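Local coordinates for N-acetylmuramoyl-L-alanine amidase XlyA (Bacillus subtilis, PDB 3RDR), which cleaves the amide bond between N-acetylmuramoyl residues and L-amino acids in cell-wall glycopeptides, and is present here as the zinc-bound amidase domain of a longer autolysin, at residues L27-H32 with W114-L119; I95-N100 with A110-L115; N77-G82 with G88-I93. All coordinates share one frame; numbering follows the deposited sequence.

Reading from the N terminus, strand 28-33 opens the longest loop, which contact 1 closes when helix 105-122 comes back against that strand. Two shorter loops lie within this span, one after the other. Contact 3 comes first, folding the 77-82 loop onto helix 87-90 and the start of strand 92-97. Contact 2 follows, joining the end of that strand to the helix that comes next in the chain. Contacts 1 and 2 share Trp-114 and Leu-115 and finish on one helix. Strands 28-33 and 92-97 are neighbours in the sheet, with Thr-30 O and Ile-95 N 2.9 Å apart; each contact has a segment on this pair, contacts 2 and 3 at opposite ends of strand 92-97.

Contact 1: residues L27-H32 with W114-L119; sequences LYITVH and WLIKTL. With ZN (zinc ion), chain B.
In this amidase domain of the T7 lysozyme fold, helix 105-122 packs along one face of the central mixed sheet, and here Ile-29 and Val-31 meet Ile-116 and Leu-119. The axes of strand 28-32 and helix 114-119 approach to 10.3 Å and run nearly antiparallel, at 168°. The backbones come nearest at the CA atoms of Ile-29 and Ile-116, 7.6 Å apart. All four touching residues are buried, and the contact between them is apolar. Ile-29 points toward the helix and is extended beyond CB, with CD1 anti to CA (chi2 174°), which carries its terminal methyl to the helix. Ile-29 CD1 lies 3.7 Å from Leu-119 CB, the two side chains passing at a slant. The same methyl, Ile-29 CD1, is 4.1 Å from the carbonyl oxygen Ile-116 O. Further along the strand, Val-31 uses the branch beside its backbone N, and its CG2 sits 3.9 Å from Ile-116 CD1 with the side chains roughly perpendicular. Ile-116 also reaches Phe-152 and Val-31 reaches Trp-149, so helix 149-154 joins the same apolar layer.

Alternation along the strand turns Thr-30 and His-32 to the other face, where His-32 ND1 binds the zinc ion at 2.2 Å, alongside His-133 and Cys-141, a site consistent with the metal-dependent hydrolysis of this amidase family. The strand therefore carries a zinc ligand on one face and helix packing on the other. Within the helix, Trp-114 O accepts twice, from Thr-118 N and from Thr-118 OG1, which come from opposite faces of its carbonyl plane. The OG1 bond measures 2.9 Å to Trp-114 O and stands 36° out of that plane, with the hydroxyl oxygen also 3.5 Å above the Trp-114 ring, toward its rim.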
loop_
_atom_site.group_PDB
_atom_site.type_symbol
_atom_site.label_atom_id
_atom_site.label_comp_id
_atom_site.label_asym_id
_atom_site.label_seq_id
_atom_site.Cartn_x
_atom_site.Cartn_y
_atom_site.Cartn_z
ATOM N N LEU A 27 11.364 3.264 -6.829
ATOM C CA LEU A 27 11.449 2.868 -8.229
ATOM C C LEU A 27 10.293 1.916 -8.550
ATOM O O LEU A 27 10.046 1.592 -9.717
ATOM C CB LEU A 27 12.779 2.156 -8.492
ATOM C CG LEU A 27 14.061 2.915 -8.134
ATOM C CD1 LEU A 27 15.269 2.009 -8.357
ATOM C CD2 LEU A 27 14.166 4.180 -8.981
ATOM N N TYR A 28 9.595 1.468 -7.506
ATOM C CA TYR A 28 8.474 0.543 -7.660
ATOM C C TYR A 28 7.282 0.929 -6.794
ATOM O O TYR A 28 7.384 1.769 -5.894
ATOM C CB TYR A 28 8.889 -0.876 -7.258
ATOM C CG TYR A 28 10.078 -1.441 -7.997
ATOM C CD1 TYR A 28 9.910 -2.180 -9.171
ATOM C CD2 TYR A 28 11.371 -1.255 -7.514
ATOM C CE1 TYR A 28 11.009 -2.724 -9.842
ATOM C CE2 TYR A 28 12.475 -1.790 -8.178
ATOM C CZ TYR A 28 12.286 -2.525 -9.338
ATOM O OH TYR A 28 13.373 -3.072 -9.980
ATOM N N ILE A 29 6.154 0.286 -7.082
ATOM C CA ILE A 29 4.917 0.465 -6.339
ATOM C C ILE A 29 4.411 -0.954 -6.092
ATOM O O ILE A 29 4.142 -1.704 -7.035
ATOM C CB ILE A 29 3.890 1.275 -7.147
ATOM C CG1 ILE A 29 4.396 2.710 -7.314
ATOM C CG2 ILE A 29 2.539 1.275 -6.440
ATOM C CD1 ILE A 29 3.531 3.578 -8.221
ATOM N N THR A 30 4.320 -1.328 -4.818
ATOM C CA THR A 30 3.889 -2.662 -4.421
ATOM C C THR A 30 2.449 -2.674 -3.897
ATOM O O THR A 30 2.110 -1.952 -2.962
ATOM C CB THR A 30 4.841 -3.226 -3.350
ATOM O OG1 THR A 30 6.182 -3.220 -3.864
ATOM C CG2 THR A 30 4.461 -4.657 -2.979
ATOM N N VAL A 31 1.611 -3.514 -4.498
ATOM C CA VAL A 31 0.196 -3.604 -4.121
ATOM C C VAL A 31 -0.140 -4.778 -3.210
ATOM O O VAL A 31 0.309 -5.899 -3.438
ATOM C CB VAL A 31 -0.690 -3.701 -5.384
ATOM C CG1 VAL A 31 -2.167 -3.737 -4.995
ATOM C CG2 VAL A 31 -0.400 -2.525 -6.302
ATOM N N HIS A 32 -0.945 -4.502 -2.183
ATOM C CA HIS A 32 -1.375 -5.506 -1.211
ATOM C C HIS A 32 -2.900 -5.471 -1.056
ATOM O O HIS A 32 -3.567 -4.551 -1.528
ATOM C CB HIS A 32 -0.805 -5.210 0.188
ATOM C CG HIS A 32 0.683 -5.042 0.243
ATOM N ND1 HIS A 32 1.525 -6.027 0.711
ATOM C CD2 HIS A 32 1.472 -3.975 -0.031
ATOM C CE1 HIS A 32 2.766 -5.577 0.728
ATOM N NE2 HIS A 32 2.762 -4.333 0.284
ATOM N N TRP A 114 -6.358 5.080 -9.220
ATOM C CA TRP A 114 -6.171 6.517 -9.374
ATOM C C TRP A 114 -4.888 6.931 -8.652
ATOM O O TRP A 114 -4.066 7.670 -9.193
ATOM C CB TRP A 114 -7.350 7.288 -8.780
ATOM C CG TRP A 114 -7.032 8.743 -8.598
ATOM C CD1 TRP A 114 -6.987 9.703 -9.570
ATOM C CD2 TRP A 114 -6.610 9.381 -7.384
ATOM N NE1 TRP A 114 -6.558 10.897 -9.037
ATOM C CE2 TRP A 114 -6.320 10.728 -7.698
ATOM C CE3 TRP A 114 -6.445 8.943 -6.062
ATOM C CZ2 TRP A 114 -5.873 11.642 -6.739
ATOM C CZ3 TRP A 114 -6.000 9.853 -5.107
ATOM C CH2 TRP A 114 -5.719 11.187 -5.452
ATOM N N LEU A 115 -4.730 6.453 -7.422
ATOM C CA LEU A 115 -3.547 6.755 -6.623
ATOM C C LEU A 115 -2.280 6.296 -7.340
ATOM O O LEU A 115 -1.305 7.040 -7.437
ATOM C CB LEU A 115 -3.639 6.065 -5.258
ATOM C CG LEU A 115 -2.404 6.116 -4.349
ATOM C CD1 LEU A 115 -2.078 7.563 -4.001
ATOM C CD2 LEU A 115 -2.663 5.311 -3.076
ATOM N N ILE A 116 -2.298 5.067 -7.842
ATOM C CA ILE A 116 -1.144 4.517 -8.535
ATOM C C ILE A 116 -0.778 5.326 -9.777
ATOM O O ILE A 116 0.401 5.561 -10.040
ATOM C CB ILE A 116 -1.390 3.043 -8.909
ATOM C CG1 ILE A 116 -1.466 2.204 -7.625
ATOM C CG2 ILE A 116 -0.272 2.527 -9.809
ATOM C CD1 ILE A 116 -1.887 0.772 -7.847
ATOM N N LYS A 117 -1.782 5.758 -10.536
ATOM C CA LYS A 117 -1.527 6.557 -11.733
ATOM C C LYS A 117 -0.830 7.857 -11.339
ATOM O O LYS A 117 0.121 8.288 -11.989
ATOM C CB LYS A 117 -2.837 6.898 -12.452
ATOM C CG LYS A 117 -2.657 7.917 -13.573
ATOM C CD LYS A 117 -3.840 8.873 -13.662
ATOM C CE LYS A 117 -4.999 8.276 -14.442
ATOM N NZ LYS A 117 -4.715 8.228 -15.909
ATOM N N THR A 118 -1.325 8.479 -10.274
ATOM C CA THR A 118 -0.770 9.727 -9.772
ATOM C C THR A 118 0.672 9.544 -9.297
ATOM O O THR A 118 1.530 10.385 -9.557
ATOM C CB THR A 118 -1.614 10.262 -8.602
ATOM O OG1 THR A 118 -2.981 10.379 -9.018
ATOM C CG2 THR A 118 -1.105 11.623 -8.156
ATOM N N LEU A 119 0.928 8.442 -8.597
ATOM C CA LEU A 119 2.261 8.133 -8.088
ATOM C C LEU A 119 3.249 7.889 -9.234
ATOM O O LEU A 119 4.395 8.336 -9.184
ATOM C CB LEU A 119 2.190 6.898 -7.185
ATOM C CG LEU A 119 2.249 7.049 -5.658
ATOM C CD1 LEU A 119 1.723 8.401 -5.203
ATOM C CD2 LEU A 119 1.453 5.908 -5.027
HETATM ZN ZN ZN B . 1.028 -8.172 1.044
#

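Contact 2: residues I95-N100 with A110-L115; sequences IEICEN and ANAQWL
Ile-97 and Ala-112 meet without any flat group between them. The indole of Trp-114 belongs to the helix and has a backbone oxygen of its own helix at its edge: Asn-111 O lies in the ring plane, 3.8 Å from Trp-114 CE3. The contact itself is made by aliphatic carbons alone. Ile-97 stands with CG1 beside its backbone N and continues extended (chi2 179°), which brings its terminal methyl onto the helix. Ile-97 CD1 is 3.6 Å from Ala-112 CB, and Ile-97 CG1 is 3.9 Å from the same methyl. The small alanine lets the backbones come near, with the CA atoms of Ile-97 and Ala-112 7.1 Å apart. One turn along the helix the packing is looser, Ile-95 CG1 lying 4.3 Å from Leu-115 CD2. A bend at chi2 (77°) turns the Ile-95 end methyl toward Ile-29 on the neighbouring strand, while Leu-115 also touches Phe-61 and Val-63. The arrangement is that of a beta-alpha-beta crossover: strand 92-97 leads into helix 105-122, which packs back on the sheet before the chain enters the parallel strand 130-132, beyond strand 28-33.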
loop_
_atom_site.group_PDB
_atom_site.type_symbol
_atom_site.label_atom_id
_atom_site.label_comp_id
_atom_site.label_asym_id
_atom_site.label_seq_id
_atom_site.Cartn_x
_atom_site.Cartn_y
_atom_site.Cartn_z
ATOM N N ILE A 95 1.203 -0.108 -0.953
ATOM C CA ILE A 95 -0.210 0.268 -0.927
ATOM C C ILE A 95 -1.097 -0.900 -0.502
ATOM O O ILE A 95 -0.992 -2.006 -1.040
ATOM C CB ILE A 95 -0.719 0.750 -2.320
ATOM C CG1 ILE A 95 0.034 2.008 -2.766
ATOM C CG2 ILE A 95 -2.208 1.085 -2.245
ATOM C CD1 ILE A 95 1.421 1.739 -3.273
ATOM N N GLU A 96 -1.973 -0.653 0.465
ATOM C CA GLU A 96 -2.896 -1.683 0.927
ATOM C C GLU A 96 -4.303 -1.313 0.483
ATOM O O GLU A 96 -4.699 -0.148 0.570
ATOM C CB GLU A 96 -2.859 -1.806 2.457
ATOM C CG GLU A 96 -1.743 -2.693 2.997
ATOM C CD GLU A 96 -2.084 -4.181 2.943
ATOM O OE1 GLU A 96 -3.079 -4.551 2.281
ATOM O OE2 GLU A 96 -1.347 -4.985 3.557
ATOM N N ILE A 97 -5.050 -2.298 -0.001
ATOM C CA ILE A 97 -6.427 -2.078 -0.430
ATOM C C ILE A 97 -7.318 -2.846 0.540
ATOM O O ILE A 97 -7.150 -4.048 0.727
ATOM C CB ILE A 97 -6.663 -2.582 -1.871
ATOM C CG1 ILE A 97 -5.749 -1.826 -2.839
ATOM C CG2 ILE A 97 -8.123 -2.351 -2.277
ATOM C CD1 ILE A 97 -5.894 -2.258 -4.291
ATOM N N CYS A 98 -8.258 -2.141 1.163
ATOM C CA CYS A 98 -9.158 -2.742 2.145
ATOM C C CYS A 98 -10.228 -3.673 1.571
ATOM O O CYS A 98 -10.606 -3.570 0.402
ATOM C CB CYS A 98 -9.833 -1.639 2.967
ATOM S SG CYS A 98 -8.690 -0.612 3.953
ATOM N N GLU A 99 -10.707 -4.577 2.424
ATOM C CA GLU A 99 -11.735 -5.547 2.067
ATOM C C GLU A 99 -12.880 -5.504 3.083
ATOM O O GLU A 99 -13.672 -6.445 3.161
ATOM C CB GLU A 99 -11.146 -6.963 2.058
ATOM C CG GLU A 99 -10.020 -7.203 1.052
ATOM C CD GLU A 99 -9.497 -8.631 1.105
ATOM O OE1 GLU A 99 -10.328 -9.561 1.136
ATOM O OE2 GLU A 99 -8.263 -8.828 1.109
ATOM N N ASN A 100 -12.965 -4.431 3.868
ATOM C CA ASN A 100 -14.011 -4.335 4.887
ATOM C C ASN A 100 -15.431 -4.538 4.344
ATOM O O ASN A 100 -15.786 -4.025 3.285
ATOM C CB ASN A 100 -13.904 -3.002 5.646
ATOM C CG ASN A 100 -13.891 -1.790 4.730
ATOM O OD1 ASN A 100 -13.059 -1.681 3.824
ATOM N ND2 ASN A 100 -14.808 -0.860 4.972
ATOM N N ALA A 110 -10.753 1.098 -7.618
ATOM C CA ALA A 110 -10.741 2.244 -8.517
ATOM C C ALA A 110 -9.945 3.381 -7.893
ATOM O O ALA A 110 -9.199 4.079 -8.581
ATOM C CB ALA A 110 -12.164 2.703 -8.802
ATOM N N ASN A 111 -10.115 3.571 -6.587
ATOM C CA ASN A 111 -9.397 4.623 -5.881
ATOM C C ASN A 111 -7.902 4.322 -5.856
ATOM O O ASN A 111 -7.077 5.234 -5.930
ATOM C CB ASN A 111 -9.919 4.771 -4.447
ATOM C CG ASN A 111 -11.336 5.313 -4.394
ATOM O OD1 ASN A 111 -11.770 6.028 -5.299
ATOM N ND2 ASN A 111 -12.059 4.992 -3.324
ATOM N N ALA A 112 -7.562 3.039 -5.752
ATOM C CA ALA A 112 -6.170 2.614 -5.720
ATOM C C ALA A 112 -5.514 2.812 -7.086
ATOM O O ALA A 112 -4.337 3.164 -7.171
ATOM C CB ALA A 112 -6.077 1.155 -5.301
ATOM N N GLN A 113 -6.276 2.574 -8.151
ATOM C CA GLN A 113 -5.753 2.743 -9.504
ATOM C C GLN A 113 -5.495 4.225 -9.754
ATOM O O GLN A 113 -4.520 4.590 -10.410
ATOM C CB GLN A 113 -6.739 2.171 -10.533
ATOM C CG GLN A 113 -6.861 0.657 -10.450
ATOM C CD GLN A 113 -7.962 0.087 -11.329
ATOM O OE1 GLN A 113 -9.105 0.532 -11.274
ATOM N NE2 GLN A 113 -7.622 -0.914 -12.129
ATOM N N TRP A 114 -6.358 5.080 -9.220
ATOM C CA TRP A 114 -6.171 6.517 -9.374
ATOM C C TRP A 114 -4.888 6.931 -8.652
ATOM O O TRP A 114 -4.066 7.670 -9.193
ATOM C CB TRP A 114 -7.350 7.288 -8.780
ATOM C CG TRP A 114 -7.032 8.743 -8.598
ATOM C CD1 TRP A 114 -6.987 9.703 -9.570
ATOM C CD2 TRP A 114 -6.610 9.381 -7.384
ATOM N NE1 TRP A 114 -6.558 10.897 -9.037
ATOM C CE2 TRP A 114 -6.320 10.728 -7.698
ATOM C CE3 TRP A 114 -6.445 8.943 -6.062
ATOM C CZ2 TRP A 114 -5.873 11.642 -6.739
ATOM C CZ3 TRP A 114 -6.000 9.853 -5.107
ATOM C CH2 TRP A 114 -5.719 11.187 -5.452
ATOM N N LEU A 115 -4.730 6.453 -7.422
ATOM C CA LEU A 115 -3.547 6.755 -6.623
ATOM C C LEU A 115 -2.280 6.296 -7.340
ATOM O O LEU A 115 -1.305 7.040 -7.437
ATOM C CB LEU A 115 -3.639 6.065 -5.258
ATOM C CG LEU A 115 -2.404 6.116 -4.349
ATOM C CD1 LEU A 115 -2.078 7.563 -4.001
ATOM C CD2 LEU A 115 -2.663 5.311 -3.076
#

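Contact 3: residues N77-G82 with G88-I93; sequences NGWHAG and GNRASI
Asn-89 reaches from helix 87-90 into the bend of the 77-82 loop, meeting Gly-78, Trp-79, His-80 and Ala-81. Its CB lies 3.8 Å from Gly-78 O and beside the Trp-79 ring. CG stands beside the backbone N, opposite the carbonyl carbon, turning the amide toward the loop; it lies at the ring's edge, in plane, with amide and indole planes 81° apart. OD1 accepts two backbone N-H groups: His-80 N at 2.8 Å and 161°, and Ala-81 N at 2.7 Å and 156°. The donors approach from opposite faces of the carbonyl plane, each tilted out of it, which should resist rotation of the amide. ND2, at the indole edge 3.7 Å from Trp-79 CE3, donates to Gly-84 O and to a water 3.2 Å from ND2.

A second water donates to Asn-89 O and Ser-92 O, accepts from Gly-78 N, and also bonds His-80 NE2. His-80 ND1 bonds His-32 NE2, linking the loop to a zinc ligand. Ala-81 CB packs against the glycine backbone, 3.4 Å from Gly-88 C. The loop rests on helix 87-90 where the chain turns into strand 92-97, whose Ser-92 OG bonds Thr-30 OG1 of strand 28-33.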
loop_
_atom_site.group_PDB
_atom_site.type_symbol
_atom_site.label_atom_id
_atom_site.label_comp_id
_atom_site.label_asym_id
_atom_site.label_seq_id
_atom_site.Cartn_x
_atom_site.Cartn_y
_atom_site.Cartn_z
ATOM N N ASN A 77 11.225 4.281 3.729
ATOM C CA ASN A 77 10.772 2.925 3.421
ATOM C C ASN A 77 9.824 2.393 4.489
ATOM O O ASN A 77 9.666 2.984 5.560
ATOM C CB ASN A 77 11.964 1.966 3.330
ATOM C CG ASN A 77 12.473 1.541 4.700
ATOM O OD1 ASN A 77 12.923 2.369 5.497
ATOM N ND2 ASN A 77 12.393 0.243 4.986
ATOM N N GLY A 78 9.198 1.265 4.182
ATOM C CA GLY A 78 8.303 0.621 5.123
ATOM C C GLY A 78 8.713 -0.837 5.150
ATOM O O GLY A 78 9.523 -1.252 4.330
ATOM N N TRP A 79 8.190 -1.609 6.095
ATOM C CA TRP A 79 8.494 -3.039 6.174
ATOM C C TRP A 79 7.221 -3.749 5.719
ATOM O O TRP A 79 6.296 -3.908 6.511
ATOM C CB TRP A 79 8.804 -3.443 7.618
ATOM C CG TRP A 79 10.084 -2.886 8.181
ATOM C CD1 TRP A 79 10.267 -2.382 9.437
ATOM C CD2 TRP A 79 11.369 -2.845 7.542
ATOM N NE1 TRP A 79 11.581 -2.034 9.622
ATOM C CE2 TRP A 79 12.281 -2.306 8.478
ATOM C CE3 TRP A 79 11.838 -3.211 6.273
ATOM C CZ2 TRP A 79 13.636 -2.122 8.187
ATOM C CZ3 TRP A 79 13.184 -3.031 5.981
ATOM C CH2 TRP A 79 14.070 -2.489 6.937
ATOM N N HIS A 80 7.166 -4.181 4.461
ATOM C CA HIS A 80 5.947 -4.818 3.967
ATOM C C HIS A 80 6.113 -5.851 2.859
ATOM O O HIS A 80 5.247 -6.709 2.690
ATOM C CB HIS A 80 4.991 -3.732 3.473
ATOM C CG HIS A 80 5.566 -2.890 2.376
ATOM N ND1 HIS A 80 5.427 -3.208 1.042
ATOM C CD2 HIS A 80 6.351 -1.786 2.418
ATOM C CE1 HIS A 80 6.105 -2.340 0.311
ATOM N NE2 HIS A 80 6.675 -1.468 1.123
ATOM N N ALA A 81 7.212 -5.771 2.113
ATOM C CA ALA A 81 7.453 -6.675 0.989
ATOM C C ALA A 81 8.034 -8.040 1.356
ATOM O O ALA A 81 7.971 -8.975 0.559
ATOM C CB ALA A 81 8.351 -5.986 -0.037
ATOM N N GLY A 82 8.608 -8.148 2.552
ATOM C CA GLY A 82 9.174 -9.412 2.992
ATOM C C GLY A 82 10.447 -9.852 2.292
ATOM O O GLY A 82 10.758 -11.043 2.266
ATOM N N GLY A 88 11.844 -4.297 -2.695
ATOM C CA GLY A 88 10.460 -4.255 -2.260
ATOM C C GLY A 88 10.338 -3.355 -1.047
ATOM O O GLY A 88 9.572 -2.390 -1.036
ATOM N N ASN A 89 11.108 -3.669 -0.014
ATOM C CA ASN A 89 11.086 -2.869 1.198
ATOM C C ASN A 89 11.840 -1.546 1.078
ATOM O O ASN A 89 11.349 -0.510 1.524
ATOM C CB ASN A 89 11.665 -3.655 2.373
ATOM C CG ASN A 89 10.673 -4.642 2.960
ATOM O OD1 ASN A 89 9.459 -4.433 2.898
ATOM N ND2 ASN A 89 11.185 -5.709 3.554
ATOM N N ARG A 90 13.017 -1.577 0.459
ATOM C CA ARG A 90 13.851 -0.379 0.353
ATOM C C ARG A 90 13.701 0.511 -0.879
ATOM O O ARG A 90 14.311 1.578 -0.939
ATOM C CB ARG A 90 15.323 -0.779 0.509
ATOM C CG ARG A 90 15.636 -1.492 1.836
ATOM C CD ARG A 90 15.487 -0.556 3.036
ATOM N NE ARG A 90 16.458 0.536 3.016
ATOM C CZ ARG A 90 17.727 0.429 3.415
ATOM N NH1 ARG A 90 18.193 -0.725 3.880
ATOM N NH2 ARG A 90 18.539 1.475 3.337
ATOM N N ALA A 91 12.898 0.100 -1.855
ATOM C CA ALA A 91 12.738 0.927 -3.051
ATOM C C ALA A 91 11.344 0.909 -3.662
ATOM O O ALA A 91 11.200 1.024 -4.880
ATOM C CB ALA A 91 13.770 0.523 -4.113
ATOM N N SER A 92 10.313 0.756 -2.841
ATOM C CA SER A 92 8.964 0.768 -3.386
ATOM C C SER A 92 7.975 1.376 -2.415
ATOM O O SER A 92 8.199 1.393 -1.202
ATOM C CB SER A 92 8.501 -0.649 -3.769
ATOM O OG SER A 92 7.935 -1.351 -2.670
ATOM N N ILE A 93 6.891 1.899 -2.972
ATOM C CA ILE A 93 5.825 2.490 -2.186
ATOM C C ILE A 93 4.800 1.384 -1.968
ATOM O O ILE A 93 4.294 0.805 -2.932
ATOM C CB ILE A 93 5.165 3.655 -2.943
ATOM C CG1 ILE A 93 6.201 4.753 -3.211
ATOM C CG2 ILE A 93 3.997 4.210 -2.139
ATOM C CD1 ILE A 93 5.694 5.878 -4.099
HETATM O O HOH W 1 8.967 0.445 1.257
HETATM O O HOH W 2 9.109 -7.242 5.431
#